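Local coordinates for reticulocyte binding protein (Streptococcus agalactiae COH1, PDB 3FAW) that probably hydrolyses the alpha-1,6-glucosidic linkages of pullulan and related branched glucans, as a secreted, cell-wall-anchored streptococcal pullulanase, at residues A[522-527]-A[545-550]; A[551-556]-A[566-571]; A[607-610]-A[614-617]; A[738-741]-A[747-750]. All coordinates share one frame; numbering follows the deposited sequence.

Overall arrangement
From the N terminus, the chain first reaches contact 1, where two helices of the connection between the sixth and seventh strands of the TIM barrel pack together. Contact 2 follows at once: the loop that leaves helix 544-551 packs on the seventh strand, 566-568. Contact 3 closes the tight loop between helix 590-609 and the eighth strand, 614-618, which is the neighbour of 566-568 in the barrel. Contact 4, in the C-terminal sheet, closes a beta hairpin. All four run in series, so none nests or crosses. Tyr-739 of contact 4 touches residues of the other three, tying the C-terminal sheet to the barrel's outer layer.

Contact 1 (A[522-527]-A[545-550]); sequences NSLKSG and QGIFKN
In the connection that follows the sixth strand of the TIM barrel, Ser-523 and Leu-524 near the end of helix 518-525 pack against Ile-547 of helix 544-551. The meeting point is the delta methyl of the isoleucine. Ile-547 CD1 approaches Ser-523 CB at 3.7 Å and Leu-524 CD2 at 4.0 Å, so one methyl fits against two successive residues of the other helix. The Ile-547 bond from CA to CB does not aim straight at that helix; CG1 anti to the carbonyl carbon (chi1 -61°) and a second bend at chi2 carry CD1 across. Leu-524 likewise reaches over with its tip, and the two aliphatic chains meet at a slant. Asn-550, one turn after Ile-547, borders Ser-523. No hydrogen bond spans the contact, and the serine hydroxyl is engaged by Asp-519 O one turn earlier in its own helix. The closest CA pair, Ser-523 CA and Ile-547 CA, is 7.1 Å apart. Toward Ser-526 the chain leaves helical geometry: the phi of this residue is positive, although Ser-526 N still bonds to Asn-522 O at 2.9 Å. Leu-524 also packs on Phe-536 and Ile-570, Ile-547 on Ile-737 of strand 736-742, and Lys-525 and Ser-526 on helix 578-586.

Contact 2 (A[551-556]-A[566-571]); sequences IKAQPG and VVQYIA
Ala-553 and Pro-555 are the residues of 551-556 that meet Val-566 and Gln-568, and the path to them starts at Ile-551, whose side chain turns from the strand onto Ile-737 and Tyr-739. Lys-552 leaves the strand behind, and its NZ forms a salt bridge with Asp-716 OD1. At Ala-553 the helix stops. Its positive phi (67°) and two bonds back into the last turn define a Schellman motif, one of these bonds running from Gln-554 N to Lys-549 O. The bend presents the alanine to two side chains: Gln-568 NE2 lies 3.6 Å from Ala-553 CA, and Val-566 CG2 lies 4.1 Å from Ala-553 CB. The glutamine bends at chi2 (-79°), which brings its amide nitrogen to the helix end, where it bonds to Asn-550 O and also to Gln-612 O. This is the outer wall of the TIM barrel, with 566-568 as its seventh parallel strand. Asp-565, next to Val-566, is a ligand of a bound calcium ion. The carbonyl of the alanine adds a further touch, Ala-553 O to Val-566 CG2 at 3.6 Å. Gln-554 NE2 hydrogen-bonds Asp-716 OD1, the carboxylate oxygen that also pairs with Lys-552. Pro-555 returns, its CD 3.9 Å from Val-566 CG2, the ring and the valine running past each other in opposite directions. At Gly-556 the backbone nitrogen hydrogen-bonds Asp-519 OD2.

Contact 3 (A[607-610]-A[614-617]); sequences MILT and TAFI
Ala-615 CB faces the side chains of both Leu-609 and Ile-608, which come from the last turn of helix 590-609. Leu-609 CD2 is 4.1 Å from Ala-615 CB, whereas Ile-608 CG2 is more distant from Ala-615 CB at 4.5 Å. That gamma methyl of Ile-608 instead lies closer to the strand backbone, with Ile-608 CG2 4.0 Å from Phe-616 O. The reach follows from its torsion: with CG1 anti to the carbonyl carbon (chi1 -68°), CG2 is left anti to the backbone N. Ile-617 CD1 lies at the margin, about 4.5 Å from Ile-608 CG2 and from Leu-609 CD1. The contact is wholly apolar between side chains, with no hydrogen bond from helix to strand. The closest CA pair, Leu-609 CA and Ala-615 CA, is 6.3 Å apart, consistent with a small side chain between them.

In the second shell, Phe-616 points the other way from the helix and sets its ring edge-to-face with that of Phe-516. The helix end is pinned by Arg-701 NH1, which hydrogen-bonds Leu-609 O. Thr-610 OG1 hydrogen-bonds Val-606 O, one turn earlier. Helix 590-609 and strand 614-618 are the last two parts of a beta-alpha-beta crossover that begins with strand 566-568. Strand 614-618 is flanked by 566-568, through Val-566 and Gln-568, and by 269-273, through Ile-270, which closes the barrel. Outside, Leu-609 packs on helix 685-703 and Ile-608 on Ile-520 of helix 518-525.

Contact 4 (A[738-741]-A[747-750]); sequences AYQT and DIYA
Tyr-749 O accepts Thr-741 N at 2.8 Å with a nearly straight N-H...O angle of 171°, and Gln-740 CA adds a CA-H...O contact to Tyr-749 O at 3.4 Å. The reciprocal bond, Tyr-749 N to Thr-741 O, is also 2.8 Å, making Thr-741 and Tyr-749 a hydrogen-bonded antiparallel pair. The adjacent pair, Gln-740 and Ala-750, is non-hydrogen-bonded, with Gln-740 CA and Ala-750 CA 4.2 Å apart. There a second CA-H...O contact runs from Ala-750 CA to Tyr-739 O. The strand segments lie 167° from parallel, as expected of the beta hairpin formed by 736-742 and 748-754.

On the face carrying Gln-740 and Ala-750, the extended glutamine chain crosses Ile-748, with Ile-748 CG2 3.5 Å from Gln-740 OE1. On the other face, Thr-741 CG2 leans on Tyr-749 CB at 4.1 Å. The threonine hydroxyl oxygen stands anti to the backbone N (chi1 179°). Backbone bonds thus join the strands, while two hydroxyls look beyond the hairpin: Thr-741 OG1 bonds to Ala-706 O, after helix 685-703, and Tyr-739 OH to Thr-610 OG1, near the end of helix 590-609, consistent with a polar link from this sheet to the barrel side.

Contact 1 (A[522-527]-A[545-550])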
# COMPACT_ATOMS: atom_id res chain seq x y z
N ASN A 522 -8.19 -3.77 -16.52
CA ASN A 522 -8.86 -4.90 -17.16
C ASN A 522 -9.17 -4.67 -18.63
O ASN A 522 -8.88 -5.53 -19.47
CB ASN A 522 -10.17 -5.23 -16.43
CG ASN A 522 -9.95 -5.85 -15.06
OD1 ASN A 522 -8.82 -6.13 -14.67
ND2 ASN A 522 -11.03 -6.06 -14.33
N SER A 523 -9.76 -3.51 -18.93
CA SER A 523 -10.17 -3.19 -20.30
C SER A 523 -8.99 -3.16 -21.28
O SER A 523 -9.12 -3.61 -22.42
CB SER A 523 -10.92 -1.86 -20.33
OG SER A 523 -12.11 -1.92 -19.57
N LEU A 524 -7.85 -2.63 -20.83
CA LEU A 524 -6.67 -2.51 -21.70
C LEU A 524 -5.84 -3.79 -21.83
O LEU A 524 -5.37 -4.11 -22.92
CB LEU A 524 -5.77 -1.37 -21.23
CG LEU A 524 -6.31 0.06 -21.33
CD1 LEU A 524 -5.17 1.07 -21.16
CD2 LEU A 524 -7.04 0.30 -22.65
N LYS A 525 -5.63 -4.52 -20.73
CA LYS A 525 -4.73 -5.69 -20.75
C LYS A 525 -5.07 -6.83 -19.78
O LYS A 525 -4.21 -7.65 -19.46
CB LYS A 525 -3.27 -5.22 -20.52
CG LYS A 525 -3.06 -4.20 -19.41
CD LYS A 525 -3.41 -4.72 -18.02
CE LYS A 525 -2.42 -5.79 -17.54
NZ LYS A 525 -2.60 -6.10 -16.10
N SER A 526 -6.33 -6.89 -19.34
CA SER A 526 -6.82 -7.93 -18.41
C SER A 526 -6.32 -7.81 -16.97
O SER A 526 -5.34 -7.13 -16.67
CB SER A 526 -6.53 -9.35 -18.94
OG SER A 526 -5.20 -9.77 -18.64
N GLY A 527 -7.04 -8.51 -16.09
CA GLY A 527 -6.72 -8.59 -14.67
C GLY A 527 -7.75 -9.46 -13.97
O GLY A 527 -8.52 -10.15 -14.62
N GLN A 545 -16.74 3.29 -26.04
CA GLN A 545 -17.31 4.28 -25.12
C GLN A 545 -16.75 4.08 -23.71
O GLN A 545 -16.36 5.04 -23.04
CB GLN A 545 -18.84 4.20 -25.11
CG GLN A 545 -19.54 5.44 -24.56
CD GLN A 545 -19.26 6.71 -25.38
OE1 GLN A 545 -19.24 7.85 -24.71
NE2 GLN A 545 -19.06 6.65 -26.60
N GLY A 546 -16.69 2.82 -23.27
CA GLY A 546 -16.11 2.46 -21.98
C GLY A 546 -14.63 2.80 -21.88
O GLY A 546 -14.19 3.33 -20.87
N ILE A 547 -13.89 2.50 -22.95
CA ILE A 547 -12.47 2.88 -23.06
C ILE A 547 -12.34 4.40 -22.99
O ILE A 547 -11.52 4.92 -22.23
CB ILE A 547 -11.82 2.36 -24.38
CG1 ILE A 547 -11.86 0.83 -24.48
CG2 ILE A 547 -10.36 2.81 -24.50
CD1 ILE A 547 -10.98 0.13 -23.48
N PHE A 548 -13.16 5.10 -23.78
CA PHE A 548 -13.13 6.56 -23.84
C PHE A 548 -13.42 7.18 -22.48
O PHE A 548 -12.72 8.10 -22.05
CB PHE A 548 -14.12 7.09 -24.88
CG PHE A 548 -14.17 8.59 -24.96
CD1 PHE A 548 -13.02 9.31 -25.25
CD2 PHE A 548 -15.35 9.28 -24.74
CE1 PHE A 548 -13.04 10.70 -25.32
CE2 PHE A 548 -15.39 10.67 -24.82
CZ PHE A 548 -14.23 11.38 -25.11
N LYS A 549 -14.45 6.68 -21.80
CA LYS A 549 -14.79 7.14 -20.46
C LYS A 549 -13.67 6.88 -19.45
O LYS A 549 -13.42 7.71 -18.57
CB LYS A 549 -16.12 6.52 -19.99
CG LYS A 549 -17.33 7.13 -20.69
CD LYS A 549 -18.56 6.26 -20.60
CE LYS A 549 -19.78 6.95 -21.23
NZ LYS A 549 -20.93 6.02 -21.42
N ASN A 550 -13.00 5.73 -19.56
CA ASN A 550 -11.80 5.46 -18.74
C ASN A 550 -10.70 6.49 -19.00
O ASN A 550 -10.13 7.04 -18.05
CB ASN A 550 -11.27 4.04 -18.97
CG ASN A 550 -11.93 3.01 -18.06
OD1 ASN A 550 -12.42 1.98 -18.52
ND2 ASN A 550 -11.93 3.28 -16.76

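Contact 2 (A[551-556]-A[566-571])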
# COMPACT_ATOMS: atom_id res chain seq x y z
N ILE A 551 -10.43 6.77 -20.27
CA ILE A 551 -9.48 7.82 -20.67
C ILE A 551 -9.82 9.18 -20.05
O ILE A 551 -8.92 9.97 -19.75
CB ILE A 551 -9.38 7.95 -22.21
CG1 ILE A 551 -8.76 6.69 -22.82
CG2 ILE A 551 -8.54 9.15 -22.61
CD1 ILE A 551 -8.99 6.57 -24.31
N LYS A 552 -11.11 9.46 -19.85
CA LYS A 552 -11.58 10.68 -19.16
C LYS A 552 -11.58 10.58 -17.62
O LYS A 552 -12.02 11.51 -16.94
CB LYS A 552 -12.99 11.06 -19.63
CG LYS A 552 -13.07 11.59 -21.06
CD LYS A 552 -14.39 12.30 -21.35
CE LYS A 552 -15.59 11.35 -21.30
NZ LYS A 552 -16.87 12.08 -21.55
N ALA A 553 -11.08 9.47 -17.08
CA ALA A 553 -11.08 9.20 -15.63
C ALA A 553 -12.50 9.00 -15.11
O ALA A 553 -12.86 9.49 -14.04
CB ALA A 553 -10.37 10.32 -14.86
N GLN A 554 -13.30 8.29 -15.89
CA GLN A 554 -14.67 7.95 -15.51
C GLN A 554 -14.88 6.44 -15.65
O GLN A 554 -15.58 5.99 -16.56
CB GLN A 554 -15.66 8.73 -16.38
CG GLN A 554 -15.54 10.24 -16.20
CD GLN A 554 -16.29 11.04 -17.24
OE1 GLN A 554 -17.24 10.40 -17.91
NE2 GLN A 554 -16.01 12.22 -17.45
N PRO A 555 -14.26 5.66 -14.76
CA PRO A 555 -14.41 4.20 -14.80
C PRO A 555 -15.85 3.73 -14.66
O PRO A 555 -16.66 4.39 -14.02
CB PRO A 555 -13.57 3.72 -13.60
CG PRO A 555 -13.45 4.92 -12.72
CD PRO A 555 -13.38 6.08 -13.65
N GLY A 556 -16.15 2.58 -15.25
CA GLY A 556 -17.50 2.03 -15.26
C GLY A 556 -17.90 1.27 -14.00
O GLY A 556 -19.08 0.95 -13.84
N VAL A 566 -9.11 9.04 -9.39
CA VAL A 566 -8.72 7.88 -10.17
C VAL A 566 -7.20 7.78 -10.35
O VAL A 566 -6.56 8.71 -10.83
CB VAL A 566 -9.37 7.93 -11.57
CG1 VAL A 566 -9.01 6.69 -12.37
CG2 VAL A 566 -10.87 8.07 -11.45
N VAL A 567 -6.65 6.63 -9.95
CA VAL A 567 -5.26 6.30 -10.24
C VAL A 567 -5.25 5.35 -11.44
O VAL A 567 -5.69 4.20 -11.34
CB VAL A 567 -4.57 5.63 -9.04
CG1 VAL A 567 -3.09 5.43 -9.33
CG2 VAL A 567 -4.76 6.47 -7.77
N GLN A 568 -4.75 5.84 -12.58
CA GLN A 568 -4.74 5.07 -13.84
C GLN A 568 -3.50 4.17 -13.89
O GLN A 568 -2.37 4.65 -13.78
CB GLN A 568 -4.71 6.01 -15.05
CG GLN A 568 -5.82 7.07 -15.09
CD GLN A 568 -7.16 6.53 -15.56
OE1 GLN A 568 -7.48 5.36 -15.36
NE2 GLN A 568 -7.97 7.40 -16.16
N TYR A 569 -3.73 2.87 -14.07
CA TYR A 569 -2.63 1.92 -14.17
C TYR A 569 -2.99 0.68 -14.98
O TYR A 569 -4.17 0.34 -15.14
CB TYR A 569 -2.13 1.52 -12.78
CG TYR A 569 -2.90 0.40 -12.07
CD1 TYR A 569 -4.29 0.41 -11.98
CD2 TYR A 569 -2.21 -0.64 -11.46
CE1 TYR A 569 -4.98 -0.60 -11.31
CE2 TYR A 569 -2.88 -1.65 -10.78
CZ TYR A 569 -4.26 -1.63 -10.71
OH TYR A 569 -4.92 -2.64 -10.04
N ILE A 570 -1.96 0.01 -15.48
CA ILE A 570 -2.11 -1.29 -16.13
C ILE A 570 -1.17 -2.36 -15.56
O ILE A 570 -1.29 -3.54 -15.90
CB ILE A 570 -1.95 -1.19 -17.67
CG1 ILE A 570 -0.64 -0.47 -18.05
CG2 ILE A 570 -3.16 -0.49 -18.27
CD1 ILE A 570 -0.37 -0.42 -19.55
N ALA A 571 -0.26 -1.97 -14.67
CA ALA A 571 0.61 -2.94 -13.98
C ALA A 571 1.08 -2.40 -12.63
O ALA A 571 1.03 -1.20 -12.36
CB ALA A 571 1.79 -3.29 -14.84

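Contact 3 (A[607-610]-A[614-617])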
# COMPACT_ATOMS: atom_id res chain seq x y z
N MET A 607 -1.58 5.08 -23.67
CA MET A 607 -2.94 5.29 -23.19
C MET A 607 -2.97 5.76 -21.72
O MET A 607 -3.71 6.68 -21.39
CB MET A 607 -3.78 4.02 -23.40
CG MET A 607 -3.99 3.71 -24.88
SD MET A 607 -5.11 2.34 -25.22
CE MET A 607 -4.27 1.01 -24.37
N ILE A 608 -2.15 5.15 -20.87
CA ILE A 608 -2.06 5.57 -19.46
C ILE A 608 -1.54 7.01 -19.33
O ILE A 608 -2.07 7.80 -18.54
CB ILE A 608 -1.17 4.61 -18.62
CG1 ILE A 608 -1.83 3.24 -18.48
CG2 ILE A 608 -0.89 5.20 -17.22
CD1 ILE A 608 -3.19 3.24 -17.76
N LEU A 609 -0.53 7.35 -20.12
CA LEU A 609 0.14 8.65 -19.99
C LEU A 609 -0.55 9.80 -20.73
O LEU A 609 -0.11 10.95 -20.64
CB LEU A 609 1.60 8.53 -20.40
CG LEU A 609 2.42 7.73 -19.38
CD1 LEU A 609 3.75 7.28 -19.97
CD2 LEU A 609 2.65 8.55 -18.10
N THR A 610 -1.63 9.50 -21.46
CA THR A 610 -2.49 10.53 -22.07
C THR A 610 -3.92 10.50 -21.52
O THR A 610 -4.81 11.21 -22.02
CB THR A 610 -2.51 10.39 -23.62
OG1 THR A 610 -2.92 9.07 -24.00
CG2 THR A 610 -1.13 10.65 -24.20
N THR A 614 -4.58 10.58 -12.16
CA THR A 614 -3.21 10.36 -11.69
C THR A 614 -2.59 9.16 -12.42
O THR A 614 -3.15 8.06 -12.41
CB THR A 614 -3.17 10.12 -10.16
OG1 THR A 614 -3.61 11.30 -9.48
CG2 THR A 614 -1.76 9.77 -9.69
N ALA A 615 -1.43 9.38 -13.04
CA ALA A 615 -0.74 8.34 -13.80
C ALA A 615 0.18 7.52 -12.90
O ALA A 615 0.94 8.08 -12.11
CB ALA A 615 0.05 8.96 -14.95
N PHE A 616 0.09 6.20 -13.03
CA PHE A 616 0.87 5.26 -12.21
C PHE A 616 1.66 4.32 -13.12
O PHE A 616 1.10 3.73 -14.04
CB PHE A 616 -0.09 4.46 -11.33
CG PHE A 616 0.59 3.51 -10.37
CD1 PHE A 616 0.95 3.93 -9.10
CD2 PHE A 616 0.83 2.19 -10.73
CE1 PHE A 616 1.56 3.06 -8.21
CE2 PHE A 616 1.45 1.32 -9.85
CZ PHE A 616 1.81 1.75 -8.59
N ILE A 617 2.96 4.18 -12.84
CA ILE A 617 3.84 3.31 -13.61
C ILE A 617 4.55 2.33 -12.66
O ILE A 617 5.13 2.74 -11.66
CB ILE A 617 4.91 4.12 -14.39
CG1 ILE A 617 4.24 5.06 -15.41
CG2 ILE A 617 5.90 3.20 -15.09
CD1 ILE A 617 3.51 4.35 -16.54

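Contact 4 (A[738-741]-A[747-750])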
# COMPACT_ATOMS: atom_id res chain seq x y z
N ALA A 738 -9.33 6.84 -31.08
CA ALA A 738 -8.69 8.15 -31.21
C ALA A 738 -9.47 9.19 -30.43
O ALA A 738 -10.70 9.19 -30.44
CB ALA A 738 -8.58 8.55 -32.67
N TYR A 739 -8.75 10.08 -29.75
CA TYR A 739 -9.38 11.15 -28.96
C TYR A 739 -8.59 12.44 -28.99
O TYR A 739 -7.37 12.44 -29.15
CB TYR A 739 -9.61 10.72 -27.51
CG TYR A 739 -8.44 10.02 -26.85
CD1 TYR A 739 -7.56 10.71 -26.01
CD2 TYR A 739 -8.23 8.66 -27.04
CE1 TYR A 739 -6.49 10.06 -25.40
CE2 TYR A 739 -7.18 8.01 -26.44
CZ TYR A 739 -6.31 8.70 -25.61
OH TYR A 739 -5.27 8.02 -25.02
N GLN A 740 -9.31 13.54 -28.82
CA GLN A 740 -8.73 14.87 -28.85
C GLN A 740 -8.93 15.58 -27.51
O GLN A 740 -10.01 15.52 -26.92
CB GLN A 740 -9.36 15.70 -29.96
CG GLN A 740 -8.62 17.00 -30.27
CD GLN A 740 -9.39 17.88 -31.23
OE1 GLN A 740 -8.96 17.90 -32.48
NE2 GLN A 740 -10.37 18.52 -30.85
N THR A 741 -7.88 16.25 -27.05
CA THR A 741 -7.97 17.11 -25.87
C THR A 741 -7.35 18.47 -26.20
O THR A 741 -6.56 18.60 -27.13
CB THR A 741 -7.28 16.46 -24.64
OG1 THR A 741 -7.37 17.36 -23.52
CG2 THR A 741 -5.82 16.13 -24.92
N ASP A 747 -3.67 25.57 -27.84
CA ASP A 747 -3.16 24.17 -28.16
C ASP A 747 -4.05 22.92 -28.09
O ASP A 747 -4.63 22.60 -27.06
CB ASP A 747 -1.82 23.92 -27.46
CG ASP A 747 -0.77 24.97 -27.80
OD1 ASP A 747 -1.11 25.94 -28.52
OD2 ASP A 747 0.38 24.83 -27.35
N ILE A 748 -4.09 22.22 -29.23
CA ILE A 748 -4.87 20.99 -29.40
C ILE A 748 -3.96 19.77 -29.55
O ILE A 748 -2.98 19.81 -30.30
CB ILE A 748 -5.79 21.08 -30.66
CG1 ILE A 748 -6.86 22.17 -30.48
CG2 ILE A 748 -6.46 19.74 -30.96
CD1 ILE A 748 -7.55 22.58 -31.77
N TYR A 749 -4.30 18.68 -28.85
CA TYR A 749 -3.57 17.41 -28.95
C TYR A 749 -4.52 16.26 -29.29
O TYR A 749 -5.53 16.08 -28.62
CB TYR A 749 -2.85 17.10 -27.63
CG TYR A 749 -1.73 18.05 -27.29
CD1 TYR A 749 -0.40 17.73 -27.57
CD2 TYR A 749 -1.99 19.28 -26.68
CE1 TYR A 749 0.63 18.61 -27.26
CE2 TYR A 749 -0.96 20.17 -26.37
CZ TYR A 749 0.35 19.83 -26.66
OH TYR A 749 1.36 20.70 -26.35
N ALA A 750 -4.18 15.48 -30.32
CA ALA A 750 -4.99 14.32 -30.72
C ALA A 750 -4.17 13.04 -30.63
O ALA A 750 -3.08 12.96 -31.19
CB ALA A 750 -5.52 14.50 -32.14